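Side-chain contacts in proteasome assembly chaperone family protein (Pyrococcus furiosus DSM 3638, PDB 3WZ2), which is an archaeal homologue of proteasome-assembly chaperones and probably acts on the proteasome as an assembly chaperone or activator: residues Ala98-Ile101 against Val102-Leu105; Arg67-Pro70 against Pro71-Tyr75; Ser160-Leu163 against Leu164-Ser168; Val29-Val32 against Gly33-Ala36. All coordinates share one frame; numbering follows the deposited sequence.

Contact 1 (Ala98-Ile101 against Val102-Leu105); sequences AKEI and VNYL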
loop_
_atom_site.group_PDB
_atom_site.type_symbol
_atom_site.label_atom_id
_atom_site.label_comp_id
_atom_site.label_asym_id
_atom_site.label_seq_id
_atom_site.Cartn_x
_atom_site.Cartn_y
_atom_site.Cartn_z
ATOM N N ALA B 98 -14.385 3.322 -15.962
ATOM C CA ALA B 98 -14.437 3.417 -17.424
ATOM C C ALA B 98 -14.648 2.056 -18.079
ATOM O O ALA B 98 -15.488 1.910 -18.983
ATOM C CB ALA B 98 -13.178 4.045 -17.978
ATOM N N LYS B 99 -13.933 1.054 -17.598
ATOM C CA LYS B 99 -14.114 -0.308 -18.097
ATOM C C LYS B 99 -15.567 -0.788 -17.922
ATOM O O LYS B 99 -16.141 -1.362 -18.847
ATOM C CB LYS B 99 -13.096 -1.280 -17.451
ATOM C CG LYS B 99 -11.621 -0.996 -17.813
ATOM C CD LYS B 99 -11.244 -1.617 -19.151
ATOM C CE LYS B 99 -10.059 -0.902 -19.681
ATOM N NZ LYS B 99 -9.376 -1.585 -20.814
ATOM N N GLU B 100 -16.153 -0.603 -16.743
ATOM C CA GLU B 100 -17.551 -1.046 -16.545
ATOM C C GLU B 100 -18.531 -0.233 -17.374
ATOM O O GLU B 100 -19.492 -0.765 -17.894
ATOM C CB GLU B 100 -17.968 -0.949 -15.084
ATOM C CG GLU B 100 -17.242 -1.888 -14.152
ATOM C CD GLU B 100 -17.420 -3.368 -14.508
ATOM O OE1 GLU B 100 -18.564 -3.808 -14.788
ATOM O OE2 GLU B 100 -16.385 -4.084 -14.520
ATOM N N ILE B 101 -18.270 1.065 -17.517
ATOM C CA ILE B 101 -19.117 1.883 -18.357
ATOM C C ILE B 101 -19.085 1.373 -19.815
ATOM O O ILE B 101 -20.110 1.208 -20.444
ATOM C CB ILE B 101 -18.697 3.348 -18.301
ATOM C CG1 ILE B 101 -19.088 3.937 -16.952
ATOM C CG2 ILE B 101 -19.308 4.125 -19.444
ATOM C CD1 ILE B 101 -18.544 5.342 -16.692
ATOM N N VAL B 102 -17.893 1.076 -20.321
ATOM C CA VAL B 102 -17.778 0.608 -21.678
ATOM C C VAL B 102 -18.435 -0.766 -21.874
ATOM O O VAL B 102 -19.106 -0.976 -22.866
ATOM C CB VAL B 102 -16.315 0.598 -22.112
ATOM C CG1 VAL B 102 -16.125 -0.163 -23.407
ATOM C CG2 VAL B 102 -15.835 2.031 -22.255
ATOM N N ASN B 103 -18.263 -1.683 -20.940
ATOM C CA ASN B 103 -18.985 -2.961 -21.001
ATOM C C ASN B 103 -20.493 -2.757 -21.063
ATOM O O ASN B 103 -21.158 -3.423 -21.833
ATOM C CB ASN B 103 -18.675 -3.874 -19.802
ATOM C CG ASN B 103 -17.244 -4.400 -19.828
ATOM O OD1 ASN B 103 -16.640 -4.503 -20.904
ATOM N ND2 ASN B 103 -16.690 -4.761 -18.654
ATOM N N TYR B 104 -21.022 -1.827 -20.256
ATOM C CA TYR B 104 -22.417 -1.535 -20.289
ATOM C C TYR B 104 -22.825 -0.992 -21.657
ATOM O O TYR B 104 -23.811 -1.418 -22.224
ATOM C CB TYR B 104 -22.785 -0.539 -19.187
ATOM C CG TYR B 104 -24.181 -0.001 -19.300
ATOM C CD1 TYR B 104 -25.227 -0.592 -18.628
ATOM C CD2 TYR B 104 -24.445 1.106 -20.071
ATOM C CE1 TYR B 104 -26.523 -0.092 -18.758
ATOM C CE2 TYR B 104 -25.717 1.607 -20.209
ATOM C CZ TYR B 104 -26.756 1.003 -19.559
ATOM O OH TYR B 104 -28.015 1.527 -19.701
ATOM N N LEU B 105 -22.060 -0.047 -22.186
ATOM C CA LEU B 105 -22.429 0.613 -23.431
ATOM C C LEU B 105 -22.347 -0.335 -24.644
ATOM O O LEU B 105 -23.197 -0.291 -25.529
ATOM C CB LEU B 105 -21.543 1.820 -23.661
ATOM C CG LEU B 105 -21.668 2.982 -22.656
ATOM C CD1 LEU B 105 -20.550 3.973 -22.857
ATOM C CD2 LEU B 105 -22.983 3.701 -22.775
HETATM O O HOH W 1 -14.772 -2.598 -20.894
#
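Leu-105 lies beside Ile-101 one turn further along the alpha-helix 91-107, the two side chains pointing the same way in an i/i+4 pair. Followed outward, Leu-105 first meets backbone: its CB is 3.6 Å from Ile-101 O. CG comes closer to the same oxygen, at 3.2 Å, because it stands beside its own backbone N (chi1 -65°), the atom that donates to Ile-101 O. At the tip CD1 rests on Ile-101 CG2, 3.6 Å away, while still near the carbonyl oxygen. Both side chains also reach Phe-22 of the strand 21-24, which places this flank of the helix on the main sheet. Replacing Leu-105 by an alanine would probably leave Ile-101 CG2 without its neighbour along the helix and open a gap beside Phe-22. Tyr-104 turns elsewhere, its OH bonding to Pro-15 O. Val-102 and Lys-99 face the helix 158-169. On the exposed flank the Lys-99 carbonyl accepts the backbone N-H of Asn-103 at 3.0 Å, nearly straight at 170°. That carbonyl serves a second donor too: a water gives one hydrogen to Lys-99 O at 2.8 Å and the other to Asn-103 OD1 at 2.7 Å.

Contact 2 (Arg67-Pro70 against Pro71-Tyr75); sequences RPTP and PLRFY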
loop_
_atom_site.group_PDB
_atom_site.type_symbol
_atom_site.label_atom_id
_atom_site.label_comp_id
_atom_site.label_asym_id
_atom_site.label_seq_id
_atom_site.Cartn_x
_atom_site.Cartn_y
_atom_site.Cartn_z
ATOM N N ARG B 67 -33.760 14.004 -1.038
ATOM C CA ARG B 67 -33.531 12.605 -1.376
ATOM C C ARG B 67 -32.056 12.270 -1.226
ATOM O O ARG B 67 -31.194 13.000 -1.709
ATOM C CB ARG B 67 -33.981 12.337 -2.807
ATOM C CG ARG B 67 -35.487 12.397 -2.953
ATOM C CD ARG B 67 -36.000 11.748 -4.225
ATOM N NE ARG B 67 -37.367 12.195 -4.483
ATOM C CZ ARG B 67 -37.684 13.271 -5.205
ATOM N NH1 ARG B 67 -36.744 14.040 -5.764
ATOM N NH2 ARG B 67 -38.962 13.589 -5.366
ATOM N N PRO B 68 -31.754 11.148 -0.563
ATOM C CA PRO B 68 -30.353 10.750 -0.537
ATOM C C PRO B 68 -29.890 10.262 -1.885
ATOM O O PRO B 68 -30.624 9.585 -2.576
ATOM C CB PRO B 68 -30.304 9.619 0.485
ATOM C CG PRO B 68 -31.709 9.168 0.641
ATOM C CD PRO B 68 -32.596 10.322 0.311
ATOM N N THR B 69 -28.652 10.595 -2.206
ATOM C CA THR B 69 -28.060 10.334 -3.486
ATOM C C THR B 69 -26.602 9.946 -3.325
ATOM O O THR B 69 -25.897 10.529 -2.525
ATOM C CB THR B 69 -28.098 11.677 -4.231
ATOM O OG1 THR B 69 -29.402 11.897 -4.764
ATOM C CG2 THR B 69 -27.152 11.747 -5.286
ATOM N N PRO B 70 -26.117 8.987 -4.114
ATOM C CA PRO B 70 -24.709 8.642 -4.035
ATOM C C PRO B 70 -23.877 9.596 -4.858
ATOM O O PRO B 70 -24.401 10.302 -5.706
ATOM C CB PRO B 70 -24.666 7.216 -4.591
ATOM C CG PRO B 70 -25.778 7.193 -5.563
ATOM C CD PRO B 70 -26.825 8.161 -5.106
ATOM N N PRO B 71 -22.583 9.645 -4.583
ATOM C CA PRO B 71 -21.738 10.649 -5.198
ATOM C C PRO B 71 -21.423 10.396 -6.653
ATOM O O PRO B 71 -21.071 11.348 -7.340
ATOM C CB PRO B 71 -20.450 10.607 -4.348
ATOM C CG PRO B 71 -20.455 9.280 -3.706
ATOM C CD PRO B 71 -21.888 8.882 -3.539
ATOM N N LEU B 72 -21.528 9.151 -7.126
ATOM C CA LEU B 72 -21.332 8.851 -8.549
ATOM C C LEU B 72 -22.613 8.299 -9.112
ATOM O O LEU B 72 -23.040 7.222 -8.729
ATOM C CB LEU B 72 -20.215 7.831 -8.744
ATOM C CG LEU B 72 -18.847 8.431 -8.943
ATOM C CD1 LEU B 72 -18.334 9.097 -7.674
ATOM C CD2 LEU B 72 -17.876 7.354 -9.396
ATOM N N ARG B 73 -23.282 9.085 -9.929
ATOM C CA ARG B 73 -24.644 8.774 -10.278
ATOM C C ARG B 73 -24.890 8.962 -11.777
ATOM O O ARG B 73 -24.130 9.641 -12.460
ATOM C CB ARG B 73 -25.685 9.555 -9.435
ATOM C CG ARG B 73 -25.357 10.982 -9.199
ATOM C CD ARG B 73 -26.265 11.652 -8.163
ATOM N NE ARG B 73 -26.033 13.077 -8.297
ATOM C CZ ARG B 73 -24.988 13.701 -7.815
ATOM N NH1 ARG B 73 -24.075 13.040 -7.104
ATOM N NH2 ARG B 73 -24.874 15.004 -7.982
ATOM N N PHE B 74 -25.954 8.322 -12.242
ATOM C CA PHE B 74 -26.421 8.401 -13.621
ATOM C C PHE B 74 -27.834 8.925 -13.639
ATOM O O PHE B 74 -28.695 8.439 -12.897
ATOM C CB PHE B 74 -26.394 7.022 -14.264
ATOM C CG PHE B 74 -25.028 6.406 -14.270
ATOM C CD1 PHE B 74 -24.089 6.801 -15.192
ATOM C CD2 PHE B 74 -24.678 5.445 -13.327
ATOM C CE1 PHE B 74 -22.823 6.247 -15.191
ATOM C CE2 PHE B 74 -23.404 4.886 -13.327
ATOM C CZ PHE B 74 -22.469 5.306 -14.254
ATOM N N TYR B 75 -28.065 9.932 -14.483
ATOM C CA TYR B 75 -29.381 10.466 -14.730
ATOM C C TYR B 75 -29.837 10.058 -16.099
ATOM O O TYR B 75 -29.020 9.821 -16.995
ATOM C CB TYR B 75 -29.345 11.983 -14.627
ATOM C CG TYR B 75 -29.101 12.504 -13.236
ATOM C CD1 TYR B 75 -30.155 12.646 -12.336
ATOM C CD2 TYR B 75 -27.846 12.840 -12.819
ATOM C CE1 TYR B 75 -29.956 13.111 -11.056
ATOM C CE2 TYR B 75 -27.625 13.317 -11.529
ATOM C CZ TYR B 75 -28.691 13.437 -10.658
ATOM O OH TYR B 75 -28.458 13.911 -9.403
#
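Arg-73 sets CG between its backbone N and carbonyl carbon (chi1 42°) and then runs extended from CG to NE, which carries the guanidinium back to the carbonyl of Pro-70. There NH1 donates to Pro-70 O at 3.1 Å, with an N-H...O angle of 155°; the oxygen sits near the guanidinium edge, 17° out of its plane. The aliphatic part of the arginine follows the same carbonyl, CG being 3.7 Å from Pro-70 O. At NE the group is held again, by a 2.8 Å bond to Tyr-75 OH, and here the hydroxyl lies in the guanidinium plane. Two bonds to separate nitrogens, both near that plane, limit rotation of the flat group. Between the strands 67-69 and 72-77 the chain turns through consecutive prolines, where the Pro-Pro linkage itself sets Pro-70 CB 3.4 Å from Pro-71 CD. Pro-70 also packs on Trp-165 of a neighbouring subunit, so this corner contributes to an interface. Arg-73 NH1 further forms a salt bridge with Asp-86, which probably offsets the buried charge, while the Pro-70 carbonyl and the Tyr-75 hydroxyl supply neutral oxygen acceptors to the same guanidinium.

Contact 3 (Ser160-Leu163 against Leu164-Ser168); sequences SGKL and LWEAS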
loop_
_atom_site.group_PDB
_atom_site.type_symbol
_atom_site.label_atom_id
_atom_site.label_comp_id
_atom_site.label_asym_id
_atom_site.label_seq_id
_atom_site.Cartn_x
_atom_site.Cartn_y
_atom_site.Cartn_z
ATOM N N SER B 160 -12.491 11.374 -19.394
ATOM C CA SER B 160 -12.886 11.751 -20.750
ATOM C C SER B 160 -11.925 11.169 -21.771
ATOM O O SER B 160 -12.336 10.585 -22.764
ATOM C CB SER B 160 -12.968 13.271 -20.886
ATOM O OG SER B 160 -14.096 13.709 -20.136
ATOM N N GLY B 161 -10.627 11.283 -21.495
ATOM C CA GLY B 161 -9.605 10.644 -22.357
ATOM C C GLY B 161 -9.743 9.134 -22.448
ATOM O O GLY B 161 -9.588 8.542 -23.502
ATOM N N LYS B 162 -10.010 8.496 -21.317
ATOM C CA LYS B 162 -10.063 7.045 -21.270
ATOM C C LYS B 162 -11.260 6.528 -22.020
ATOM O O LYS B 162 -11.151 5.607 -22.787
ATOM C CB LYS B 162 -10.097 6.516 -19.821
ATOM C CG LYS B 162 -9.844 5.003 -19.723
ATOM C CD LYS B 162 -8.388 4.696 -20.069
ATOM C CE LYS B 162 -8.097 3.245 -20.364
ATOM N NZ LYS B 162 -8.163 2.423 -19.143
ATOM N N LEU B 163 -12.401 7.154 -21.796
ATOM C CA LEU B 163 -13.626 6.750 -22.479
ATOM C C LEU B 163 -13.530 6.932 -23.960
ATOM O O LEU B 163 -13.954 6.082 -24.731
ATOM C CB LEU B 163 -14.802 7.588 -22.017
ATOM C CG LEU B 163 -16.110 7.044 -21.550
ATOM C CD1 LEU B 163 -15.911 5.659 -21.011
ATOM C CD2 LEU B 163 -16.827 7.999 -20.592
ATOM N N LEU B 164 -13.015 8.073 -24.381
ATOM C CA LEU B 164 -12.832 8.301 -25.814
ATOM C C LEU B 164 -12.164 7.075 -26.437
ATOM O O LEU B 164 -12.644 6.522 -27.425
ATOM C CB LEU B 164 -11.977 9.539 -26.044
ATOM C CG LEU B 164 -11.538 9.856 -27.462
ATOM C CD1 LEU B 164 -12.752 10.120 -28.325
ATOM C CD2 LEU B 164 -10.587 11.034 -27.465
ATOM N N TRP B 165 -11.060 6.644 -25.831
ATOM C CA TRP B 165 -10.228 5.579 -26.397
ATOM C C TRP B 165 -10.973 4.227 -26.244
ATOM O O TRP B 165 -11.137 3.489 -27.229
ATOM C CB TRP B 165 -8.845 5.548 -25.734
ATOM C CG TRP B 165 -8.012 4.310 -26.133
ATOM C CD1 TRP B 165 -7.744 3.221 -25.362
ATOM C CD2 TRP B 165 -7.390 4.076 -27.385
ATOM N NE1 TRP B 165 -6.998 2.323 -26.059
ATOM C CE2 TRP B 165 -6.774 2.814 -27.317
ATOM C CE3 TRP B 165 -7.292 4.807 -28.555
ATOM C CZ2 TRP B 165 -6.042 2.278 -28.376
ATOM C CZ3 TRP B 165 -6.564 4.276 -29.628
ATOM C CH2 TRP B 165 -5.964 3.014 -29.540
ATOM N N GLU B 166 -11.420 3.919 -25.028
ATOM C CA GLU B 166 -11.963 2.583 -24.759
ATOM C C GLU B 166 -13.283 2.333 -25.456
ATOM O O GLU B 166 -13.499 1.252 -26.021
ATOM C CB GLU B 166 -12.105 2.313 -23.275
ATOM C CG GLU B 166 -10.761 2.123 -22.549
ATOM C CD GLU B 166 -9.967 0.895 -23.018
ATOM O OE1 GLU B 166 -10.620 -0.129 -23.321
ATOM O OE2 GLU B 166 -8.689 0.964 -23.142
ATOM N N ALA B 167 -14.119 3.354 -25.507
ATOM C CA ALA B 167 -15.353 3.244 -26.252
ATOM C C ALA B 167 -15.123 3.023 -27.742
ATOM O O ALA B 167 -15.771 2.188 -28.376
ATOM C CB ALA B 167 -16.220 4.454 -26.005
ATOM N N SER B 168 -14.183 3.751 -28.301
ATOM C CA SER B 168 -13.856 3.569 -29.692
ATOM C C SER B 168 -13.314 2.164 -29.975
ATOM O O SER B 168 -13.700 1.532 -30.940
ATOM C CB SER B 168 -12.827 4.576 -30.099
ATOM O OG SER B 168 -12.819 4.633 -31.515
#
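Lys-162 and Glu-166 run side by side in the same direction, one turn apart on the helix 158-169. Lys-162 CE does the touching, 3.6 Å from Glu-166 CG and equally far from Glu-166 OE2. Lys-162 NZ stays 4.3 Å from Glu-166 OE2, opposite charges beyond a salt bridge; its weak hydrogen bond is to Asn-95 OD1. Lys-162 starts with CG anti to its backbone N (chi1 -167°), then bends at chi2 and chi4, which brings CE alongside Glu-166 CG. Beneath them the Glu-166 N-H meets Lys-162 O at 2.8 Å and 169°, which holds the two residues one turn apart. Next to it Ala-167 N bonds to Leu-163 O, and Ala-167 CB comes to 3.1 Å from that oxygen. The bond of Trp-165 N to Gly-161 O is weak at 3.3 Å; Gly-161 O also accepts from Ser-61 of a neighbouring subunit, whose Tyr-51 meets the Trp-165 ring edge-to-face. Farther out, Leu-163 packs on the strand 112-120 and Leu-164 on the strand 174-181. Glu-166 OE1 makes its salt bridge with Lys-99 of the helix 91-107, linking the two helices. A glutamine in place of Glu-166 would probably leave Lys-99 NZ without its charged mate in this chain. One buried carboxylate thus lies near two lysines, which would be expected to stabilise its ionised form.

Contact 4 (Val29-Val32 against Gly33-Ala36); sequences VGLV and GHIA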
loop_
_atom_site.group_PDB
_atom_site.type_symbol
_atom_site.label_atom_id
_atom_site.label_comp_id
_atom_site.label_asym_id
_atom_site.label_seq_id
_atom_site.Cartn_x
_atom_site.Cartn_y
_atom_site.Cartn_z
ATOM N N VAL B 29 -10.674 19.705 -15.756
ATOM C CA VAL B 29 -10.168 21.081 -15.852
ATOM C C VAL B 29 -11.321 22.068 -15.962
ATOM O O VAL B 29 -12.247 21.866 -16.735
ATOM C CB VAL B 29 -9.366 21.300 -17.189
ATOM C CG1 VAL B 29 -8.671 22.662 -17.188
ATOM C CG2 VAL B 29 -8.343 20.203 -17.474
ATOM N N GLY B 30 -11.253 23.131 -15.186
ATOM C CA GLY B 30 -12.285 24.155 -15.145
ATOM C C GLY B 30 -13.602 23.733 -14.570
ATOM O O GLY B 30 -14.552 24.516 -14.571
ATOM N N LEU B 31 -13.705 22.475 -14.153
ATOM C CA LEU B 31 -14.997 21.821 -13.926
ATOM C C LEU B 31 -16.001 22.063 -15.060
ATOM O O LEU B 31 -17.204 22.089 -14.860
ATOM C CB LEU B 31 -15.567 22.257 -12.604
ATOM C CG LEU B 31 -14.778 21.842 -11.374
ATOM C CD1 LEU B 31 -15.352 22.516 -10.141
ATOM C CD2 LEU B 31 -14.797 20.332 -11.164
ATOM N N VAL B 32 -15.498 22.141 -16.274
ATOM C CA VAL B 32 -16.320 22.451 -17.428
ATOM C C VAL B 32 -17.336 21.368 -17.632
ATOM O O VAL B 32 -18.535 21.629 -17.767
ATOM C CB VAL B 32 -15.464 22.668 -18.682
ATOM C CG1 VAL B 32 -16.290 22.886 -19.921
ATOM C CG2 VAL B 32 -14.535 23.861 -18.483
ATOM N N GLY B 33 -16.872 20.139 -17.709
ATOM C CA GLY B 33 -17.789 19.022 -17.963
ATOM C C GLY B 33 -18.753 18.816 -16.829
ATOM O O GLY B 33 -19.931 18.495 -17.059
ATOM N N HIS B 34 -18.252 18.983 -15.608
ATOM C CA HIS B 34 -19.083 18.855 -14.394
ATOM C C HIS B 34 -20.232 19.850 -14.338
ATOM O O HIS B 34 -21.394 19.497 -14.133
ATOM C CB HIS B 34 -18.190 19.041 -13.182
ATOM C CG HIS B 34 -18.905 18.920 -11.887
ATOM N ND1 HIS B 34 -19.208 17.699 -11.320
ATOM C CD2 HIS B 34 -19.361 19.865 -11.024
ATOM C CE1 HIS B 34 -19.867 17.894 -10.190
ATOM N NE2 HIS B 34 -19.950 19.195 -9.974
ATOM N N ILE B 35 -19.928 21.117 -14.609
ATOM C CA ILE B 35 -20.994 22.123 -14.678
ATOM C C ILE B 35 -21.967 21.811 -15.818
ATOM O O ILE B 35 -23.188 21.853 -15.663
ATOM C CB ILE B 35 -20.354 23.525 -14.846
ATOM C CG1 ILE B 35 -19.576 23.875 -13.578
ATOM C CG2 ILE B 35 -21.416 24.561 -15.091
ATOM C CD1 ILE B 35 -18.531 24.956 -13.746
ATOM N N ALA B 36 -21.430 21.516 -16.993
ATOM C CA ALA B 36 -22.289 21.268 -18.145
ATOM C C ALA B 36 -23.251 20.107 -17.878
ATOM O O ALA B 36 -24.435 20.166 -18.195
ATOM C CB ALA B 36 -21.434 20.980 -19.356
HETATM O O HOH W 2 -13.806 19.517 -17.178
#
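The imidazole of His-34 has Leu-31 CD2 near it at an oblique angle, and the two side chains lie alongside each other, pointing the same way. Their closest carbons are Leu-31 CD2 and His-34 CB, 4.2 Å apart, a loose touch at the root of the ring. A chi1 of -179° puts the ring of His-34 on the side of the carbonyl carbon, opposite its N, and the His-34 side chain touches Asp-86, Leu-222 and Met-225. Among the flat peptide groups, the Leu-31 carbonyl takes the N-H of Ile-35 at 2.9 Å and 171°, the donor tilted 21° from the carbonyl plane. Ile-35 CG1 also lies against that oxygen, at 3.2 Å, while its CD1 meets Leu-31 CB at 4.2 Å. One residue on, Val-32 O accepts Ala-36 N at 3.0 Å. A water donates to Val-29 O at 2.9 Å and accepts from Gly-33 N, thereby engaging an amide of the first helical turn. Gly-30 has positive phi, and a CB there would run into Val-32 CG2. Val-32 and Ile-35 pack on the helix 188-202, and Leu-31 on the C-terminal helix 223-235. Together these features mark the N-terminal start of an alpha-helix: Leu-31 occupies the N-cap position of the helix 32-43, where the loop following the strand 21-24 enters it.

How the contacts relate
From the N terminus the chain makes the contacts in the order 4, 2, 1, 3, each between adjoining segments; they follow in series, with no nesting or crossing. Contact 4 turns the loop after strand 21-24 into helix 32-43. Contact 2 rounds the corner from the two-stranded sheet 60-64/67-69 into strand 72-77 of the main sheet. Contacts 1 and 3 each span about two turns of helices 91-107 and 158-169, and they alone touch: besides the salt bridge between them, Val-102 CG2 packs on Leu-163 CD1 at 3.8 Å. Their centres lie 10 Å apart. Contact 4 stands apart from contact 1, about 13 Å between nearest atoms.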